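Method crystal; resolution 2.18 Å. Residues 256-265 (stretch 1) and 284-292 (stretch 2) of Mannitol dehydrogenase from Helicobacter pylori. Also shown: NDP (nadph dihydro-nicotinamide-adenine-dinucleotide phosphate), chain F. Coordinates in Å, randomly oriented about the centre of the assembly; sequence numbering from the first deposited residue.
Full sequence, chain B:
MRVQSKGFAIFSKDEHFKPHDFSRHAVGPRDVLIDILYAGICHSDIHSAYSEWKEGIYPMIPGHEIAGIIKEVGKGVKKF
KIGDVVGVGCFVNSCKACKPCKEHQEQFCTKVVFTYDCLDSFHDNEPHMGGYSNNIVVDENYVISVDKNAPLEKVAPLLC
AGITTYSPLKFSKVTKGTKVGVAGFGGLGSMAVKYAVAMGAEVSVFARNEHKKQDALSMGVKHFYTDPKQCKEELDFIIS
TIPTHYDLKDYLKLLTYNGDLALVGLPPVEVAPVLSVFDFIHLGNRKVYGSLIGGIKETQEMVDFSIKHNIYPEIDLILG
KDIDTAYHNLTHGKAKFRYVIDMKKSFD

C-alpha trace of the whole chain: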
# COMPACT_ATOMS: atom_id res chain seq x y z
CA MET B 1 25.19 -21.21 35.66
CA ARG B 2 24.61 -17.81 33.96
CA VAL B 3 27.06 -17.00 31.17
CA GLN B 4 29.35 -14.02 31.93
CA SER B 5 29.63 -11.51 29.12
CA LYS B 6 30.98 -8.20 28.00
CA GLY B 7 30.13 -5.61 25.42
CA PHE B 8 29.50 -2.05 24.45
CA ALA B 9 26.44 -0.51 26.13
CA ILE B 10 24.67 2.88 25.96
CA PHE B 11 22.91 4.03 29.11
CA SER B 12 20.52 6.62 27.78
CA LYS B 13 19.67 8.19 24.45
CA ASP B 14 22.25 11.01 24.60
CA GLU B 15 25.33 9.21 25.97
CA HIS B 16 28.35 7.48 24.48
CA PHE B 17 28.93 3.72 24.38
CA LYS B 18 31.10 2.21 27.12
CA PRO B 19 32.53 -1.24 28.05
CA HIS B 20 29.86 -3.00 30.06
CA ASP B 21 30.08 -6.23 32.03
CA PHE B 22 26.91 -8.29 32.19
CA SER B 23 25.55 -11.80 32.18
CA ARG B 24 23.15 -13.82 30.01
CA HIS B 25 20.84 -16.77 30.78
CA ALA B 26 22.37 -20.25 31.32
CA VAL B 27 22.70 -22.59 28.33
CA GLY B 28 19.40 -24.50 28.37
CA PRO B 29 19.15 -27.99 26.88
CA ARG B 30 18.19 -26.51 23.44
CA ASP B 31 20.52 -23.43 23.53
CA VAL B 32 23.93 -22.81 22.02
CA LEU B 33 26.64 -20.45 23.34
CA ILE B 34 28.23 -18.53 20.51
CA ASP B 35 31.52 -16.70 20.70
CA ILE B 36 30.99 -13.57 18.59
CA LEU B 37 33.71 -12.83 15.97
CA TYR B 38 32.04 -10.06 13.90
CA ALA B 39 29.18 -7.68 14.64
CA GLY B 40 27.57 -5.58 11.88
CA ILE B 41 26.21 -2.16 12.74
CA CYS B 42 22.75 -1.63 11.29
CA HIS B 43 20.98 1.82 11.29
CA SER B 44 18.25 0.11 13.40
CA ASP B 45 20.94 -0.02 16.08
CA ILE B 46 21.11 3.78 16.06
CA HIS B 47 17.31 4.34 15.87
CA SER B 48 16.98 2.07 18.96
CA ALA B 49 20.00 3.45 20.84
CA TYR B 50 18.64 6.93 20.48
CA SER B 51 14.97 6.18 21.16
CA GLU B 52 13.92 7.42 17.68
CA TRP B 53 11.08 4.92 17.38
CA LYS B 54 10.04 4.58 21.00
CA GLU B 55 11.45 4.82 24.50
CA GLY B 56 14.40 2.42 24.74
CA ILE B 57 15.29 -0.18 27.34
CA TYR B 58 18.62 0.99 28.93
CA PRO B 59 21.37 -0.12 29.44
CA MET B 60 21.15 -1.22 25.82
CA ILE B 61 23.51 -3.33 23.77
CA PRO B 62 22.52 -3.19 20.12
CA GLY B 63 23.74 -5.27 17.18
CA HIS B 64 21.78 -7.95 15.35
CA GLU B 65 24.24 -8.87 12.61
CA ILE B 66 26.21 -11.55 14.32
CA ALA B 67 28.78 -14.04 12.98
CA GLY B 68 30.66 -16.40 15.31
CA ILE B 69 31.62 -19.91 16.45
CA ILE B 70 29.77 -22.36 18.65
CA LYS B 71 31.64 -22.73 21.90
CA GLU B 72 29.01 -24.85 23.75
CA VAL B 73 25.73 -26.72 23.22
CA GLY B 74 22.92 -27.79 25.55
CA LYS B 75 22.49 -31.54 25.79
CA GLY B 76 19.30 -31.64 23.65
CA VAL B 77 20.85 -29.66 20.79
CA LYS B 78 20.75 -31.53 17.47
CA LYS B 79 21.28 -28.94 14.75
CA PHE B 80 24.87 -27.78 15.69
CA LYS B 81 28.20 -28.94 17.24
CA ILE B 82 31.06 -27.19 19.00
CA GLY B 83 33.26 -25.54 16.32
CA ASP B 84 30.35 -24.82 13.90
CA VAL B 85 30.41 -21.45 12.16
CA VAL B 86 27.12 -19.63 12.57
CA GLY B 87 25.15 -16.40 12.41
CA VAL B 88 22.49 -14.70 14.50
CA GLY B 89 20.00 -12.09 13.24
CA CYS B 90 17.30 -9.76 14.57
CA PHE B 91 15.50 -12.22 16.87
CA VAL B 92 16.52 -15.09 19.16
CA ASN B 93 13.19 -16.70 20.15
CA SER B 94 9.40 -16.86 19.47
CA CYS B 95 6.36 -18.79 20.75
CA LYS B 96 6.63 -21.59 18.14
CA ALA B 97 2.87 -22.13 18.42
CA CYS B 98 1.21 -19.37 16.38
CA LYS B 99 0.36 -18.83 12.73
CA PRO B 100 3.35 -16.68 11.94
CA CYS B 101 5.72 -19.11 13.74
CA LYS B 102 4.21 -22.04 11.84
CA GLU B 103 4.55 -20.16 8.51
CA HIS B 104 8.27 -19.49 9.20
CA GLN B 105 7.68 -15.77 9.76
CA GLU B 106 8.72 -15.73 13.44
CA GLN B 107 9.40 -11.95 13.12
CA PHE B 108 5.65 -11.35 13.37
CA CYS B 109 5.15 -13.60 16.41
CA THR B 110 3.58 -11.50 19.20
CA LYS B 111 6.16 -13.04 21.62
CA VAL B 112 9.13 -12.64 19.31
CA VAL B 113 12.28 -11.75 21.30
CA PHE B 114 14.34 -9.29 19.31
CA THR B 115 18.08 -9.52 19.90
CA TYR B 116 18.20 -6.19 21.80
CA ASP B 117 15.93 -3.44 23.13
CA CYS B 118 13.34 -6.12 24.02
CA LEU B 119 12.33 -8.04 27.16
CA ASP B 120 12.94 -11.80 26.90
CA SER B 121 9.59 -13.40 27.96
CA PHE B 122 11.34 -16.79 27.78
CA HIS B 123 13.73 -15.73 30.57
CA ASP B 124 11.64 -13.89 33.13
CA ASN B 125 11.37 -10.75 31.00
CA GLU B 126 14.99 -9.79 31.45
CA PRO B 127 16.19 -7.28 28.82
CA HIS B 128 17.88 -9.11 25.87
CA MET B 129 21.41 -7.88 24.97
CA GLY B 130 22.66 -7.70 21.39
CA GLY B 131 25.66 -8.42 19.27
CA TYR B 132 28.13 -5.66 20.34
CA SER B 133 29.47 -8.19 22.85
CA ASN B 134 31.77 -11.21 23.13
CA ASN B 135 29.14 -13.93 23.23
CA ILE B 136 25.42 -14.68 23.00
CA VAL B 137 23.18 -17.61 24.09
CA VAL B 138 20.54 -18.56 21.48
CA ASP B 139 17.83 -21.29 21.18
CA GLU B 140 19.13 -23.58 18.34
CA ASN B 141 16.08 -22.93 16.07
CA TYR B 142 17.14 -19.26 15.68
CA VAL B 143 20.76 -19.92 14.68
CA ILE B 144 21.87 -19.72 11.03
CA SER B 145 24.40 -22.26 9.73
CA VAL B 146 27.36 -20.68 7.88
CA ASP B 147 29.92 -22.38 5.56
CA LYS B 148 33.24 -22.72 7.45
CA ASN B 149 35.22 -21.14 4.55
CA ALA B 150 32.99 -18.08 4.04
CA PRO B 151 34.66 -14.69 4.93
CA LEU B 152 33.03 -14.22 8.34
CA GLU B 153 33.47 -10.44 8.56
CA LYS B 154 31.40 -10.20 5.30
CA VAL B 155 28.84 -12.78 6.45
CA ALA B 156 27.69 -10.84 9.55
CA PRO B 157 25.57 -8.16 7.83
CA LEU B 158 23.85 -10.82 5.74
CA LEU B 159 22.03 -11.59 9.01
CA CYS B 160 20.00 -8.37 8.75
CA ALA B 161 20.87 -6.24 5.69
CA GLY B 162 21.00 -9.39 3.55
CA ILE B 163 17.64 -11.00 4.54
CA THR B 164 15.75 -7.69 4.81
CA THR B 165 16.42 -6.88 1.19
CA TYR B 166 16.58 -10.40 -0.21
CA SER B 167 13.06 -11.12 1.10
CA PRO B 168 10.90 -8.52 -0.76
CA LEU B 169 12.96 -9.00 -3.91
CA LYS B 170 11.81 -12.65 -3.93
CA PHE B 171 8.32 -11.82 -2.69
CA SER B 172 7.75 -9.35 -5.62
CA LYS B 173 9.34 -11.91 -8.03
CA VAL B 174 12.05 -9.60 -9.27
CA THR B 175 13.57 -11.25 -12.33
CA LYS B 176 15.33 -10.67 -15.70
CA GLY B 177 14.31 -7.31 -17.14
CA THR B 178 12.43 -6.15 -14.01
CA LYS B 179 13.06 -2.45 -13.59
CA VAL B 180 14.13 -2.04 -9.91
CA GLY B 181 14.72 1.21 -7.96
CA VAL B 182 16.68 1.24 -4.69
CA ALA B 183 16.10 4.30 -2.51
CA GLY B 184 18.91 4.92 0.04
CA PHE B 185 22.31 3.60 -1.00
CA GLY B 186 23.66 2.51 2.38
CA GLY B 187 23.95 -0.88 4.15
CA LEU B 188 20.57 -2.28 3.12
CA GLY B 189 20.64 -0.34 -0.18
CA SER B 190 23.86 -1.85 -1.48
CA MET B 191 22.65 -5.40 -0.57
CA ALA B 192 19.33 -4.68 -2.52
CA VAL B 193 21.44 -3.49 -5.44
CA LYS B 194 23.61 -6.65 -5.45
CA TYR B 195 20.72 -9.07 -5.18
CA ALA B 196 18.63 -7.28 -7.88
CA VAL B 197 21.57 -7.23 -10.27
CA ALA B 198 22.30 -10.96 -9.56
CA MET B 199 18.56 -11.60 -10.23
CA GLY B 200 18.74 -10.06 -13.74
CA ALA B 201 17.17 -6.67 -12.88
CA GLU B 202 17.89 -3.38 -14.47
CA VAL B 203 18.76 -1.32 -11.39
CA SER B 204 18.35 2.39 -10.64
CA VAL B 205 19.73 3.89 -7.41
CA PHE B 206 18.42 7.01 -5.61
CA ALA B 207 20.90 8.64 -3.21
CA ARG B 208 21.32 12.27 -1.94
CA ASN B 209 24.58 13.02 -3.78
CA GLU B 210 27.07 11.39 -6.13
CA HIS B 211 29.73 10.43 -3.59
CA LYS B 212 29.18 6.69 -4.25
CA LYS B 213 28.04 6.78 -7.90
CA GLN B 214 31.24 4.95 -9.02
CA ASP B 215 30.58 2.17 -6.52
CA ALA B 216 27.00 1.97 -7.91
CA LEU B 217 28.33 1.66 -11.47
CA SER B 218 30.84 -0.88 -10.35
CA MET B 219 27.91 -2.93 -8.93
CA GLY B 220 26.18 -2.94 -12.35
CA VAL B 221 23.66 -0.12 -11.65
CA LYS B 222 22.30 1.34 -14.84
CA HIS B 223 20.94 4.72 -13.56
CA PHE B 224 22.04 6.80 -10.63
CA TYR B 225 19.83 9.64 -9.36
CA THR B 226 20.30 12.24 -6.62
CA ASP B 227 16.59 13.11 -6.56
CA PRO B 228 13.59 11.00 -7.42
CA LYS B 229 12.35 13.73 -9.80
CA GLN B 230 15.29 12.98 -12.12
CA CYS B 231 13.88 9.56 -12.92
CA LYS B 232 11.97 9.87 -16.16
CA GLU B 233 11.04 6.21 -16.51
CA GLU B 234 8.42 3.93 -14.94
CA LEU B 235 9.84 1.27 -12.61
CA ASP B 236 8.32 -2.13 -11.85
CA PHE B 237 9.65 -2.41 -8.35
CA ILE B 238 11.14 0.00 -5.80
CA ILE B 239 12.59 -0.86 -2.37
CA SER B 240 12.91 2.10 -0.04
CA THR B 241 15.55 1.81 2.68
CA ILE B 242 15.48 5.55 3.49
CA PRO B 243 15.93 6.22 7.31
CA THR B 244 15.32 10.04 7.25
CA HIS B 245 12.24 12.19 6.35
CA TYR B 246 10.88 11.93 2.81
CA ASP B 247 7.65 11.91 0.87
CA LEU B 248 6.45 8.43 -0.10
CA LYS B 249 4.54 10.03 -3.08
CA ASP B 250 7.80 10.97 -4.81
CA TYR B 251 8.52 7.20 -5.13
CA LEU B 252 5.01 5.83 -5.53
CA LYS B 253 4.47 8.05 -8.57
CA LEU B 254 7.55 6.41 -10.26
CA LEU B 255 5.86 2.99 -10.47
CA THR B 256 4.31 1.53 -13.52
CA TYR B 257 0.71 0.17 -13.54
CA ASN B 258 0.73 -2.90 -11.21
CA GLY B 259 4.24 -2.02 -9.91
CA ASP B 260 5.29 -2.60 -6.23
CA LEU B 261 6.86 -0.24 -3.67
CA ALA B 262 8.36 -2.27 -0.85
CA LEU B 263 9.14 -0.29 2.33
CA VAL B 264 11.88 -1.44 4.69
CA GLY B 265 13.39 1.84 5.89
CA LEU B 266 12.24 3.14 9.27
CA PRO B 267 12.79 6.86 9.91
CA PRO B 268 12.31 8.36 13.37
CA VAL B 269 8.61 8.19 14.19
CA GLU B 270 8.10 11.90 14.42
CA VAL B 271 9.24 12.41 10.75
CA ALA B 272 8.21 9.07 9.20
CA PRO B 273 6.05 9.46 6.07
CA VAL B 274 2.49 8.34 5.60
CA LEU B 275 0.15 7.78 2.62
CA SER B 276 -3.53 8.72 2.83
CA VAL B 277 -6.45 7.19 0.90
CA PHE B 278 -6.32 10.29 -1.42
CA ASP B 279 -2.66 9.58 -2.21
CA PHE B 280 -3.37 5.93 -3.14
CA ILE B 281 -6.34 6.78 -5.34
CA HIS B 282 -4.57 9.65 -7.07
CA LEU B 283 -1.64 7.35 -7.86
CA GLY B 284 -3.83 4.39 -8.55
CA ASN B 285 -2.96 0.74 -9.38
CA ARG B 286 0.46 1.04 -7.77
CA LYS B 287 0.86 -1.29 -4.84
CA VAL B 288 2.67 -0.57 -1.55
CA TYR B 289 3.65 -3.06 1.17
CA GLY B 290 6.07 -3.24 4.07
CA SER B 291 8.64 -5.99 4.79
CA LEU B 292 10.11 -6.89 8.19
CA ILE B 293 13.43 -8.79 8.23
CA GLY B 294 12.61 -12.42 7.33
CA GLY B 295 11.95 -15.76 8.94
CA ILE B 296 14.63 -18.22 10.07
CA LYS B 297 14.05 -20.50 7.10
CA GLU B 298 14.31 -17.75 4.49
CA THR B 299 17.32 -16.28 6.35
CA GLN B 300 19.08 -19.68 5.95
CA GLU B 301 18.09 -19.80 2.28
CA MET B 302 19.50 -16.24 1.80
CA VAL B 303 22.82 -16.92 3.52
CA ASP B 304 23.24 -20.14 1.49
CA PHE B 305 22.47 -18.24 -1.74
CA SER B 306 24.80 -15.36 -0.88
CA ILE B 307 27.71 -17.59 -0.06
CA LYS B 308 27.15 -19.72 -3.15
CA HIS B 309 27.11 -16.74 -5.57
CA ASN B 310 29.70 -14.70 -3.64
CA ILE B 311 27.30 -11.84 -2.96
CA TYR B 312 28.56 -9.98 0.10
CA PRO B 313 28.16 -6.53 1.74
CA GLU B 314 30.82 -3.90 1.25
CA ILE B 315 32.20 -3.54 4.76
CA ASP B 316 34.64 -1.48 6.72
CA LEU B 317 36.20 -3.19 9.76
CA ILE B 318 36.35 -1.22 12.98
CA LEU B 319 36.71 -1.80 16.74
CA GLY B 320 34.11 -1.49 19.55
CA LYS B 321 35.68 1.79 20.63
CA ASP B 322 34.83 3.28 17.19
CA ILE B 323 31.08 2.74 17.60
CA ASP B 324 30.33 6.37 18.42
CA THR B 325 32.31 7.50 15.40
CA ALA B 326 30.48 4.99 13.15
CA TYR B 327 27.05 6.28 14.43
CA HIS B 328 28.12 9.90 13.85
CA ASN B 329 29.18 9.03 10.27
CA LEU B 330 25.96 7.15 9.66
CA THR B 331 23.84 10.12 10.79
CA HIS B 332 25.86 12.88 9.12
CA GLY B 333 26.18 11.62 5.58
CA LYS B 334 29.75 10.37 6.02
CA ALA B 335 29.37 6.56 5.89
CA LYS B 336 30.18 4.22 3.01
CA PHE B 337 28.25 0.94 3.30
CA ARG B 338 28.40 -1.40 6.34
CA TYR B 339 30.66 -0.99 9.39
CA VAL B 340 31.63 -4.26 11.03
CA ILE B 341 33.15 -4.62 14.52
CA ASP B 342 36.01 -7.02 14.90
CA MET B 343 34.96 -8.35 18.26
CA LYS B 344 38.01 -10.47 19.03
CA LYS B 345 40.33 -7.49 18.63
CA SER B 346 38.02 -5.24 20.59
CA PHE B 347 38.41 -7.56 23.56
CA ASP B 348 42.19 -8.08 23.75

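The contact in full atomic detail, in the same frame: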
# COMPACT_ATOMS: atom_id res chain seq x y z
N THR B 256 5.21 1.84 -12.44
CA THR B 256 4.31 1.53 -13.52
C THR B 256 2.99 0.95 -12.97
O THR B 256 2.89 0.62 -11.76
CB THR B 256 5.01 0.57 -14.48
OG1 THR B 256 4.27 0.57 -15.68
CG2 THR B 256 5.11 -0.83 -13.87
N TYR B 257 1.98 0.86 -13.84
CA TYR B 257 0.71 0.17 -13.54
C TYR B 257 1.02 -1.23 -13.01
O TYR B 257 1.81 -1.92 -13.64
CB TYR B 257 -0.11 0.07 -14.84
CG TYR B 257 -1.46 -0.65 -14.77
CD1 TYR B 257 -2.64 0.07 -14.51
CD2 TYR B 257 -1.55 -2.02 -15.06
CE1 TYR B 257 -3.91 -0.60 -14.51
CE2 TYR B 257 -2.78 -2.71 -15.03
CZ TYR B 257 -3.96 -2.00 -14.77
OH TYR B 257 -5.18 -2.68 -14.81
N ASN B 258 0.44 -1.63 -11.87
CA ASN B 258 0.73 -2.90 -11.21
C ASN B 258 2.16 -3.09 -10.65
O ASN B 258 2.53 -4.22 -10.28
CB ASN B 258 0.36 -4.08 -12.11
CG ASN B 258 -0.08 -5.30 -11.31
OD1 ASN B 258 -0.75 -5.20 -10.29
ND2 ASN B 258 0.32 -6.46 -11.76
N GLY B 259 2.95 -2.03 -10.60
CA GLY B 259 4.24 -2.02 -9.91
C GLY B 259 4.14 -2.08 -8.37
O GLY B 259 3.06 -1.85 -7.78
N ASP B 260 5.23 -2.48 -7.72
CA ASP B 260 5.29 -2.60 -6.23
C ASP B 260 6.29 -1.62 -5.62
O ASP B 260 7.39 -1.44 -6.17
CB ASP B 260 5.83 -3.97 -5.77
CG ASP B 260 4.87 -5.12 -5.96
OD1 ASP B 260 5.37 -6.25 -5.80
OD2 ASP B 260 3.67 -4.97 -6.22
N LEU B 261 5.93 -1.00 -4.50
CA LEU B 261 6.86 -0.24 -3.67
C LEU B 261 6.95 -0.98 -2.33
O LEU B 261 5.91 -1.15 -1.65
CB LEU B 261 6.30 1.15 -3.40
CG LEU B 261 6.92 2.09 -2.36
CD1 LEU B 261 8.44 2.29 -2.67
CD2 LEU B 261 6.23 3.46 -2.39
N ALA B 262 8.12 -1.51 -2.04
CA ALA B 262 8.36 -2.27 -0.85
C ALA B 262 9.11 -1.31 0.10
O ALA B 262 10.16 -0.75 -0.28
CB ALA B 262 9.31 -3.46 -1.14
N LEU B 263 8.61 -1.20 1.32
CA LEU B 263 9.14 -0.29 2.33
C LEU B 263 9.85 -1.14 3.37
O LEU B 263 9.23 -1.99 4.02
CB LEU B 263 8.00 0.49 3.01
CG LEU B 263 7.13 1.29 2.07
CD1 LEU B 263 5.88 1.92 2.74
CD2 LEU B 263 7.95 2.35 1.23
N VAL B 264 11.15 -0.88 3.54
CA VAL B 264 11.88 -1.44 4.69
C VAL B 264 12.46 -0.40 5.62
O VAL B 264 12.62 -0.67 6.82
CB VAL B 264 12.99 -2.42 4.26
CG1 VAL B 264 12.32 -3.61 3.44
CG2 VAL B 264 14.03 -1.69 3.42
N GLY B 265 12.77 0.79 5.09
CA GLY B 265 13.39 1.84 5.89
C GLY B 265 12.47 2.45 6.95
O GLY B 265 11.22 2.58 6.76
N GLY B 284 -3.18 5.67 -8.68
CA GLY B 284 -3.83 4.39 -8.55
C GLY B 284 -3.10 3.23 -9.22
O GLY B 284 -2.25 3.45 -10.10
N ASN B 285 -3.44 2.00 -8.78
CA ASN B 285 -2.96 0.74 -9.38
C ASN B 285 -1.46 0.55 -9.16
O ASN B 285 -0.80 -0.14 -9.93
CB ASN B 285 -3.31 0.61 -10.90
CG ASN B 285 -4.82 0.61 -11.14
OD1 ASN B 285 -5.53 -0.35 -10.84
ND2 ASN B 285 -5.31 1.70 -11.60
N ARG B 286 -0.94 1.18 -8.12
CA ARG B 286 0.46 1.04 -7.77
C ARG B 286 0.48 0.56 -6.35
O ARG B 286 -0.06 1.25 -5.43
CB ARG B 286 1.15 2.39 -7.88
CG ARG B 286 1.20 2.92 -9.28
CD ARG B 286 1.59 4.36 -9.20
NE ARG B 286 1.77 4.99 -10.51
CZ ARG B 286 0.85 5.70 -11.15
NH1 ARG B 286 -0.37 5.82 -10.67
NH2 ARG B 286 1.12 6.25 -12.32
N LYS B 287 1.07 -0.62 -6.13
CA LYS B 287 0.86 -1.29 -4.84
C LYS B 287 1.98 -0.97 -3.85
O LYS B 287 3.14 -0.85 -4.25
CB LYS B 287 0.78 -2.80 -5.09
CG LYS B 287 -0.38 -3.24 -6.08
CD LYS B 287 -0.66 -4.72 -5.94
CE LYS B 287 -1.46 -5.19 -7.11
NZ LYS B 287 -1.74 -6.63 -6.94
N VAL B 288 1.67 -0.87 -2.57
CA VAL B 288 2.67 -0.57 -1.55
C VAL B 288 2.60 -1.70 -0.49
O VAL B 288 1.51 -2.15 -0.12
CB VAL B 288 2.36 0.78 -0.84
CG1 VAL B 288 3.37 1.06 0.25
CG2 VAL B 288 2.32 2.03 -1.84
N TYR B 289 3.73 -2.19 -0.01
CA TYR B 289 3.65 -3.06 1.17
C TYR B 289 4.89 -2.83 1.98
O TYR B 289 5.87 -2.21 1.47
CB TYR B 289 3.53 -4.52 0.80
CG TYR B 289 4.70 -5.03 -0.03
CD1 TYR B 289 5.80 -5.60 0.62
CD2 TYR B 289 4.71 -4.95 -1.46
CE1 TYR B 289 6.92 -6.13 -0.10
CE2 TYR B 289 5.86 -5.47 -2.20
CZ TYR B 289 6.93 -6.04 -1.50
OH TYR B 289 8.04 -6.60 -2.12
N GLY B 290 4.87 -3.30 3.23
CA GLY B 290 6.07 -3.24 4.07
C GLY B 290 6.70 -4.63 4.15
O GLY B 290 6.03 -5.63 3.89
N SER B 291 7.95 -4.69 4.58
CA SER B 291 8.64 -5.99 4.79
C SER B 291 9.48 -5.85 6.07
O SER B 291 10.11 -4.83 6.27
CB SER B 291 9.55 -6.35 3.61
OG SER B 291 9.81 -7.74 3.62
N LEU B 292 9.42 -6.86 6.94
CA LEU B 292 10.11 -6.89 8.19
C LEU B 292 11.08 -8.08 8.16
O LEU B 292 10.65 -9.26 8.20
CB LEU B 292 9.13 -7.04 9.36
CG LEU B 292 9.78 -7.04 10.77
CD1 LEU B 292 10.57 -5.78 11.06
CD2 LEU B 292 8.68 -7.29 11.80
PA NDP F . 22.43 3.16 6.64
O1A NDP F . 22.55 4.58 6.99
O2A NDP F . 23.51 2.29 5.91
O5B NDP F . 21.95 3.56 5.14
C5B NDP F . 20.89 4.63 4.88
C4B NDP F . 21.16 5.23 3.50
O4B NDP F . 20.09 6.10 2.95
C3B NDP F . 22.46 6.06 3.57
O3B NDP F . 23.29 5.68 2.40
C2B NDP F . 21.93 7.52 3.43
O2B NDP F . 22.96 8.26 2.76
C1B NDP F . 20.75 7.34 2.45
N9A NDP F . 19.66 8.33 2.65
C8A NDP F . 19.32 8.89 3.83
N7A NDP F . 18.28 9.66 3.60
C5A NDP F . 17.95 9.60 2.32
C6A NDP F . 16.97 10.18 1.54
N6A NDP F . 16.04 11.06 2.05
N1A NDP F . 16.96 9.88 0.25
C2A NDP F . 17.81 9.04 -0.30
N3A NDP F . 18.75 8.45 0.41
C4A NDP F . 18.84 8.74 1.72
O3 NDP F . 21.04 2.46 6.91
PN NDP F . 20.74 0.96 6.83
O1N NDP F . 20.83 0.45 5.44
O2N NDP F . 21.42 0.09 7.92
O5D NDP F . 19.23 0.96 7.27
C5D NDP F . 18.29 1.90 6.56
C4D NDP F . 16.89 1.93 7.29
O4D NDP F . 16.45 0.57 7.18
C3D NDP F . 16.91 2.29 8.81
O3D NDP F . 15.75 3.11 9.10
C2D NDP F . 16.85 0.88 9.45
O2D NDP F . 16.24 0.94 10.69
C1D NDP F . 15.89 0.17 8.46
N1N NDP F . 15.87 -1.32 8.58
C2N NDP F . 14.62 -1.98 8.50
C3N NDP F . 14.54 -3.36 8.60
C7N NDP F . 13.18 -4.03 8.41
O7N NDP F . 12.26 -3.46 7.80
N7N NDP F . 13.16 -5.33 8.71
C4N NDP F . 15.71 -4.11 8.83
C5N NDP F . 16.98 -3.47 8.88
C6N NDP F . 17.07 -2.10 8.78
P2B NDP F . 23.38 9.71 3.17
O1X NDP F . 25.02 9.63 3.28
O2X NDP F . 22.82 10.68 2.23
O3X NDP F . 22.87 9.95 4.66

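How do the two backbones run? They lie side by side as parallel strands, paired from Asp260 with Lys287 to Leu263 with Gly290, with their directions 24° apart. Lys287 N donates to Gly259 O (2.9 Å), and Leu261 N to Lys287 O (2.8 Å). The ladder continues from Tyr289 N to Leu261 O (2.9 Å), Leu263 N to Tyr289 O (2.9 Å) and Ser291 N to Leu263 O (3.0 Å), so bonds alternate in direction, as parallel pairing requires.

What happens before the strands pair? Thr256 to Gly259 form a type II turn, closed by Gly259 N to Thr256 O at 2.9 Å. Asn258 N is left free to donate to Asn285 O at 2.7 Å, tying the turn to the other stretch. A CB on Gly259 would clash with Thr256 O.

Which side chains meet on the face bearing Leu261 and Leu263? Val288, on the neighbouring strand, touches both: its CG1 is 3.6 Å from Leu263 CD1, and its CG2 is 4.2 Å from Leu261 CD2. These buried, apolar contacts exclude water.

What does Tyr289 do on the other face? With chi1 at 60° (p), its ring reaches back over the neighbouring strand. Ala262 CA sits over the ring face, 4.1 Å from the centroid, a CH-pi contact, while Asp260 OD1 lies at the edge, 3.7 Å from Tyr289 CE2, where ring hydrogens are slightly positive.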